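Local coordinates for magnesium transporter MgtE (Enterococcus faecalis, PDB 2OUX), which probably transports magnesium ions across the cell membrane as a homodimer, this piece being its cytosolic part with an N domain and paired CBS domains, at residues 135-140 with 218-223; 212-217 with 233-238. All blocks are in the same frame, centred on the assembly; numbering follows the deposited sequence.

Contact 1: residues 135-140 with 218-223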
ATOM      1  N   GLU A 135      12.967  19.143 -10.178  1.00 43.32           N
ATOM      2  CA  GLU A 135      12.247  19.383 -11.424  1.00 43.64           C
ATOM      3  C   GLU A 135      10.923  18.639 -11.438  1.00 42.40           C
ATOM      4  O   GLU A 135      10.843  17.480 -11.038  1.00 42.07           O
ATOM      5  CB  GLU A 135      13.084  18.906 -12.624  1.00 47.91           C
ATOM      6  CG  GLU A 135      14.477  19.517 -12.726  1.00 52.22           C
ATOM      7  CD  GLU A 135      14.495  20.806 -13.530  1.00 56.08           C
ATOM      8  OE1 GLU A 135      15.441  21.606 -13.345  1.00 57.25           O
ATOM      9  OE2 GLU A 135      13.573  21.011 -14.354  1.00 57.43           O
ATOM     10  N   ASP A 136       9.888  19.307 -11.919  1.00 40.97           N
ATOM     11  CA  ASP A 136       8.579  18.702 -12.007  1.00 41.24           C
ATOM     12  C   ASP A 136       8.638  17.387 -12.797  1.00 41.19           C
ATOM     13  O   ASP A 136       9.317  17.294 -13.822  1.00 41.30           O
ATOM     14  CB  ASP A 136       7.614  19.675 -12.687  1.00 42.73           C
ATOM     15  CG  ASP A 136       6.189  19.172 -12.695  1.00 45.51           C
ATOM     16  OD1 ASP A 136       5.654  18.911 -13.794  1.00 46.44           O
ATOM     17  OD2 ASP A 136       5.599  19.034 -11.599  1.00 47.76           O
ATOM     18  N   GLU A 137       7.934  16.377 -12.291  1.00 38.33           N
ATOM     19  CA  GLU A 137       7.831  15.061 -12.911  1.00 35.71           C
ATOM     20  C   GLU A 137       8.984  14.099 -12.678  1.00 34.51           C
ATOM     21  O   GLU A 137       9.064  13.055 -13.324  1.00 31.89           O
ATOM     22  CB  GLU A 137       7.551  15.194 -14.411  1.00 37.70           C
ATOM     23  CG  GLU A 137       6.344  16.066 -14.715  1.00 40.52           C
ATOM     24  CD  GLU A 137       5.702  15.750 -16.048  1.00 42.32           C
ATOM     25  OE1 GLU A 137       6.416  15.719 -17.077  1.00 44.24           O
ATOM     26  OE2 GLU A 137       4.474  15.537 -16.066  1.00 43.00           O
ATOM     27  N   THR A 138       9.866  14.449 -11.747  1.00 34.91           N
ATOM     28  CA  THR A 138      10.986  13.593 -11.371  1.00 34.02           C
ATOM     29  C   THR A 138      10.672  13.048  -9.974  1.00 35.26           C
ATOM     30  O   THR A 138       9.849  13.610  -9.253  1.00 34.09           O
ATOM     31  CB  THR A 138      12.307  14.370 -11.270  1.00 35.69           C
ATOM     32  OG1 THR A 138      12.216  15.320 -10.198  1.00 32.71           O
ATOM     33  CG2 THR A 138      12.621  15.085 -12.591  1.00 32.72           C
ATOM     34  N   ALA A 139      11.348  11.972  -9.589  1.00 34.19           N
ATOM     35  CA  ALA A 139      11.136  11.369  -8.282  1.00 31.42           C
ATOM     36  C   ALA A 139      11.187  12.385  -7.143  1.00 32.08           C
ATOM     37  O   ALA A 139      10.390  12.311  -6.206  1.00 32.51           O
ATOM     38  CB  ALA A 139      12.162  10.290  -8.041  1.00 29.17           C
ATOM     39  N   GLY A 140      12.131  13.318  -7.209  1.00 30.08           N
ATOM     40  CA  GLY A 140      12.244  14.306  -6.152  1.00 30.60           C
ATOM     41  C   GLY A 140      11.002  15.170  -6.051  1.00 29.80           C
ATOM     42  O   GLY A 140      10.656  15.663  -4.984  1.00 31.47           O
ATOM     43  N   ASP A 218      15.161  10.353 -11.471  1.00 35.22           N
ATOM     44  CA  ASP A 218      14.481   9.454 -12.395  1.00 35.32           C
ATOM     45  C   ASP A 218      13.103   9.959 -12.772  1.00 35.71           C
ATOM     46  O   ASP A 218      12.480  10.708 -12.025  1.00 37.20           O
ATOM     47  CB  ASP A 218      14.360   8.048 -11.808  1.00 35.61           C
ATOM     48  CG  ASP A 218      15.696   7.473 -11.402  1.00 37.01           C
ATOM     49  OD1 ASP A 218      16.716   7.832 -12.030  1.00 38.49           O
ATOM     50  OD2 ASP A 218      15.725   6.654 -10.459  1.00 38.03           O
ATOM     51  N   ASP A 219      12.632   9.534 -13.937  1.00 36.19           N
ATOM     52  CA  ASP A 219      11.334   9.948 -14.442  1.00 37.07           C
ATOM     53  C   ASP A 219      10.174   9.238 -13.766  1.00 37.45           C
ATOM     54  O   ASP A 219      10.144   8.010 -13.704  1.00 37.50           O
ATOM     55  CB  ASP A 219      11.252   9.701 -15.943  1.00 37.97           C
ATOM     56  CG  ASP A 219       9.911  10.099 -16.520  1.00 40.60           C
ATOM     57  OD1 ASP A 219       9.574  11.297 -16.467  1.00 41.27           O
ATOM     58  OD2 ASP A 219       9.191   9.215 -17.020  1.00 44.26           O
ATOM     59  N   GLN A 220       9.198  10.012 -13.296  1.00 35.41           N
ATOM     60  CA  GLN A 220       8.048   9.429 -12.618  1.00 35.15           C
ATOM     61  C   GLN A 220       7.517   8.168 -13.297  1.00 34.28           C
ATOM     62  O   GLN A 220       7.154   7.211 -12.624  1.00 35.71           O
ATOM     63  CB  GLN A 220       6.925  10.464 -12.461  1.00 33.53           C
ATOM     64  CG  GLN A 220       6.329  11.009 -13.756  1.00 32.63           C
ATOM     65  CD  GLN A 220       5.290  12.084 -13.491  1.00 30.81           C
ATOM     66  OE1 GLN A 220       5.423  12.849 -12.542  1.00 30.85           O
ATOM     67  NE2 GLN A 220       4.266  12.159 -14.333  1.00 29.13           N
ATOM     68  N   GLU A 221       7.474   8.143 -14.621  1.00 35.59           N
ATOM     69  CA  GLU A 221       6.975   6.944 -15.289  1.00 36.57           C
ATOM     70  C   GLU A 221       7.813   5.716 -14.935  1.00 34.53           C
ATOM     71  O   GLU A 221       7.282   4.613 -14.788  1.00 32.68           O
ATOM     72  CB  GLU A 221       6.930   7.137 -16.816  1.00 41.13           C
ATOM     73  CG  GLU A 221       5.630   7.800 -17.311  1.00 47.32           C
ATOM     74  CD  GLU A 221       5.400   7.675 -18.825  1.00 50.23           C
ATOM     75  OE1 GLU A 221       6.177   8.272 -19.607  1.00 52.70           O
ATOM     76  OE2 GLU A 221       4.436   6.983 -19.228  1.00 49.32           O
ATOM     77  N   ASP A 222       9.123   5.904 -14.795  1.00 33.83           N
ATOM     78  CA  ASP A 222       9.997   4.790 -14.449  1.00 34.04           C
ATOM     79  C   ASP A 222       9.727   4.386 -13.008  1.00 32.03           C
ATOM     80  O   ASP A 222       9.709   3.199 -12.676  1.00 30.96           O
ATOM     81  CB  ASP A 222      11.476   5.168 -14.621  1.00 34.48           C
ATOM     82  CG  ASP A 222      11.842   5.447 -16.069  1.00 36.35           C
ATOM     83  OD1 ASP A 222      11.317   4.745 -16.965  1.00 36.34           O
ATOM     84  OD2 ASP A 222      12.660   6.359 -16.313  1.00 37.57           O
ATOM     85  N   VAL A 223       9.507   5.385 -12.161  1.00 29.61           N
ATOM     86  CA  VAL A 223       9.219   5.134 -10.763  1.00 28.33           C
ATOM     87  C   VAL A 223       7.933   4.333 -10.680  1.00 26.98           C
ATOM     88  O   VAL A 223       7.863   3.326  -9.984  1.00 27.33           O
ATOM     89  CB  VAL A 223       9.071   6.451  -9.996  1.00 29.65           C
ATOM     90  CG1 VAL A 223       8.557   6.198  -8.579  1.00 26.83           C
ATOM     91  CG2 VAL A 223      10.422   7.144  -9.947  1.00 29.00           C
TER
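Two backbone hydrogen bonds carry this contact. Gln220 N reaches Glu137 O at 3.0 Å, an almost straight bond (168° at the hydrogen) whose donor stands above the carbonyl plane. Ala139 N gives the second, also 3.0 Å, to Asp218 O, approaching nearly along the C=O axis. Together they flank Thr138 and Asp219 and make a single beta bridge between those two residues. Asp218 O is gripped a second time by a CA-H...O contact from Thr138 CA at 3.3 Å.

Each side is shaped by local bonds. Residues 135-138 form a type II beta turn, closed by Thr138: its OG1, set between the backbone N and the carbonyl carbon, bonds Glu135 O at 2.7 Å, and Thr138 N shares that acceptor. On the other segment, Asp219 is the N-cap of helix 220-230, its OD2 taking a weak bond from Glu221 N. The bridge thus ties the turn at 135-138, at the start of helix 139-142, to the first turn of helix 220-230 in the second CBS domain.

Among the side chains, Gln220 and Glu137 meet. The chi1 of Gln220, 63°, puts CG in the crowded position, and the chain then runs extended past Glu137, so that OE1 lies 3.3 Å from Glu137 CA. NE2 hydrogen-bonds Glu260 OE2; Glu260 and Glu137 bind the same Mg2+, so Gln220 probably helps to position Glu260 from the second shell. The carboxylate of Glu137 and the amide of Gln220 cross obliquely, their planes 52° apart. Ala139 CB packs on Val223 CG2 at 4.1 Å.

Contact 2: residues 212-217 with 233-238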
ATOM      1  N   ILE A 212      15.412  -2.227  -2.992  1.00 34.29           N
ATOM      2  CA  ILE A 212      15.153  -1.589  -4.275  1.00 31.76           C
ATOM      3  C   ILE A 212      14.875  -0.107  -4.031  1.00 33.15           C
ATOM      4  O   ILE A 212      14.108   0.249  -3.133  1.00 30.39           O
ATOM      5  CB  ILE A 212      13.910  -2.211  -4.973  1.00 33.71           C
ATOM      6  CG1 ILE A 212      14.143  -3.705  -5.241  1.00 37.10           C
ATOM      7  CG2 ILE A 212      13.607  -1.484  -6.268  1.00 28.63           C
ATOM      8  CD1 ILE A 212      13.982  -4.576  -3.994  1.00 42.06           C
ATOM      9  N   SER A 213      15.502   0.750  -4.830  1.00 31.95           N
ATOM     10  CA  SER A 213      15.312   2.186  -4.705  1.00 32.44           C
ATOM     11  C   SER A 213      15.440   2.832  -6.072  1.00 31.47           C
ATOM     12  O   SER A 213      15.833   2.178  -7.039  1.00 30.27           O
ATOM     13  CB  SER A 213      16.350   2.793  -3.754  1.00 31.91           C
ATOM     14  OG  SER A 213      17.664   2.658  -4.267  1.00 31.62           O
ATOM     15  N   VAL A 214      15.099   4.116  -6.138  1.00 31.14           N
ATOM     16  CA  VAL A 214      15.169   4.890  -7.369  1.00 29.68           C
ATOM     17  C   VAL A 214      16.008   6.131  -7.093  1.00 31.00           C
ATOM     18  O   VAL A 214      16.208   6.504  -5.931  1.00 30.46           O
ATOM     19  CB  VAL A 214      13.759   5.320  -7.838  1.00 29.21           C
ATOM     20  CG1 VAL A 214      12.906   4.092  -8.099  1.00 25.67           C
ATOM     21  CG2 VAL A 214      13.096   6.203  -6.776  1.00 26.63           C
ATOM     22  N   HIS A 215      16.497   6.764  -8.158  1.00 31.32           N
ATOM     23  CA  HIS A 215      17.322   7.964  -8.039  1.00 32.56           C
ATOM     24  C   HIS A 215      16.416   9.191  -8.069  1.00 31.20           C
ATOM     25  O   HIS A 215      15.438   9.224  -8.805  1.00 31.95           O
ATOM     26  CB  HIS A 215      18.335   8.033  -9.193  1.00 34.00           C
ATOM     27  CG  HIS A 215      19.232   9.234  -9.141  1.00 34.20           C
ATOM     28  ND1 HIS A 215      20.226   9.383  -8.198  1.00 35.80           N
ATOM     29  CD2 HIS A 215      19.277  10.353  -9.911  1.00 33.03           C
ATOM     30  CE1 HIS A 215      20.847  10.536  -8.386  1.00 36.15           C
ATOM     31  NE2 HIS A 215      20.286  11.141  -9.420  1.00 35.23           N
ATOM     32  N   VAL A 216      16.749  10.203  -7.280  1.00 31.45           N
ATOM     33  CA  VAL A 216      15.923  11.404  -7.207  1.00 33.63           C
ATOM     34  C   VAL A 216      15.607  12.073  -8.560  1.00 33.88           C
ATOM     35  O   VAL A 216      14.585  12.750  -8.707  1.00 32.11           O
ATOM     36  CB  VAL A 216      16.557  12.431  -6.236  1.00 34.65           C
ATOM     37  CG1 VAL A 216      17.928  12.862  -6.736  1.00 36.45           C
ATOM     38  CG2 VAL A 216      15.630  13.608  -6.058  1.00 35.94           C
ATOM     39  N   GLY A 217      16.463  11.857  -9.554  1.00 34.54           N
ATOM     40  CA  GLY A 217      16.233  12.459 -10.855  1.00 34.46           C
ATOM     41  C   GLY A 217      15.512  11.578 -11.859  1.00 35.64           C
ATOM     42  O   GLY A 217      15.267  12.010 -12.986  1.00 35.06           O
ATOM     43  N   LEU A 233       4.238  -0.585  -1.790  1.00 25.17           N
ATOM     44  CA  LEU A 233       3.327   0.482  -1.388  1.00 23.78           C
ATOM     45  C   LEU A 233       4.150   1.756  -1.232  1.00 23.45           C
ATOM     46  O   LEU A 233       3.616   2.842  -1.015  1.00 23.38           O
ATOM     47  CB  LEU A 233       2.611   0.110  -0.086  1.00 23.27           C
ATOM     48  CG  LEU A 233       3.470  -0.220   1.136  1.00 26.14           C
ATOM     49  CD1 LEU A 233       3.859   1.072   1.864  1.00 21.83           C
ATOM     50  CD2 LEU A 233       2.675  -1.131   2.068  1.00 23.97           C
ATOM     51  N   ALA A 234       5.464   1.611  -1.357  1.00 23.86           N
ATOM     52  CA  ALA A 234       6.378   2.745  -1.273  1.00 25.14           C
ATOM     53  C   ALA A 234       7.752   2.331  -1.792  1.00 24.86           C
ATOM     54  O   ALA A 234       8.077   1.143  -1.823  1.00 24.33           O
ATOM     55  CB  ALA A 234       6.489   3.247   0.171  1.00 24.00           C
ATOM     56  N   VAL A 235       8.548   3.312  -2.215  1.00 24.43           N
ATOM     57  CA  VAL A 235       9.886   3.040  -2.710  1.00 23.88           C
ATOM     58  C   VAL A 235      10.821   4.175  -2.327  1.00 24.71           C
ATOM     59  O   VAL A 235      10.502   5.347  -2.515  1.00 25.56           O
ATOM     60  CB  VAL A 235       9.890   2.811  -4.251  1.00 26.19           C
ATOM     61  CG1 VAL A 235       9.543   4.096  -4.998  1.00 23.59           C
ATOM     62  CG2 VAL A 235      11.243   2.260  -4.682  1.00 26.91           C
ATOM     63  N   PRO A 236      11.993   3.837  -1.764  1.00 25.69           N
ATOM     64  CA  PRO A 236      12.967   4.848  -1.348  1.00 27.65           C
ATOM     65  C   PRO A 236      13.655   5.579  -2.492  1.00 28.29           C
ATOM     66  O   PRO A 236      13.809   5.048  -3.589  1.00 27.22           O
ATOM     67  CB  PRO A 236      13.937   4.056  -0.466  1.00 25.74           C
ATOM     68  CG  PRO A 236      13.897   2.706  -1.046  1.00 25.95           C
ATOM     69  CD  PRO A 236      12.436   2.488  -1.372  1.00 25.02           C
ATOM     70  N   VAL A 237      14.055   6.815  -2.212  1.00 30.20           N
ATOM     71  CA  VAL A 237      14.713   7.673  -3.186  1.00 32.09           C
ATOM     72  C   VAL A 237      16.076   8.111  -2.657  1.00 32.47           C
ATOM     73  O   VAL A 237      16.207   8.489  -1.496  1.00 31.89           O
ATOM     74  CB  VAL A 237      13.857   8.933  -3.465  1.00 32.34           C
ATOM     75  CG1 VAL A 237      14.492   9.764  -4.568  1.00 34.51           C
ATOM     76  CG2 VAL A 237      12.451   8.526  -3.851  1.00 29.91           C
ATOM     77  N   THR A 238      17.090   8.069  -3.514  1.00 34.68           N
ATOM     78  CA  THR A 238      18.440   8.451  -3.100  1.00 35.91           C
ATOM     79  C   THR A 238      19.131   9.304  -4.155  1.00 37.58           C
ATOM     80  O   THR A 238      18.595   9.525  -5.242  1.00 37.10           O
ATOM     81  CB  THR A 238      19.330   7.206  -2.887  1.00 36.46           C
ATOM     82  OG1 THR A 238      19.670   6.640  -4.161  1.00 33.72           O
ATOM     83  CG2 THR A 238      18.589   6.146  -2.071  1.00 38.20           C
TER
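The imidazole of His215 is the flat side chain here: Val216 CG1 lies over one face, 4.0 Å above the plane and offset toward the rim, while Thr238 O approaches ND1 obliquely at too poor an angle to bond. The ring also stacks with Tyr240. The puckered ring of Pro236 puts CG 3.2 Å from Ile212 O and also touches Ser213 CB.

Parallel strands 214-215 and 234-238 pair through three backbone bonds. Val214 N gives to Pro236 O, Thr238 N to Val214 O at 3.0 Å, and Val216 N to Thr238 O at 2.8 Å, all nearly along the C=O axis. With helix 220-230 between them, the strands form the beta-alpha-beta unit of the second CBS domain.

Val214 and Val237 share one face, where their side chains cross obliquely, CG2 to CG2 at 3.8 Å. Val237 CG1, anti to the backbone N (chi1 -175°), presses on Val216 CA at 3.4 Å, tighter than a usual carbon contact. Ala234, with Tyr177, belongs to a Mg2+ site beside Pro236.

Polar backbone atoms pair strand to strand while valine methyls pack together on one face, so the edge strand is held by directional bonds and apolar packing, with no ion pair between the segments.

In the fold
From the N terminus, the chain runs through a series of helices, the last of them 122-131, before reaching 135-140, the first half of contact 1. It then builds the sheet of strands 149-150, 175-179 and 185-190 before reaching 212-217, which opens contact 2. Residues 218-223 follow directly and close contact 1 across 77 intervening residues; helix 220-230 runs on to 233-238, closing the much shorter loop of contact 2. The two therefore cross rather than nest. They also touch: Gly140 N probably bonds Val216 O at 2.9 Å, and Ala139 packs on the same carbonyl. Contact 1 thus fastens residues 135-140 onto the beta-alpha-beta unit that contact 2 holds together.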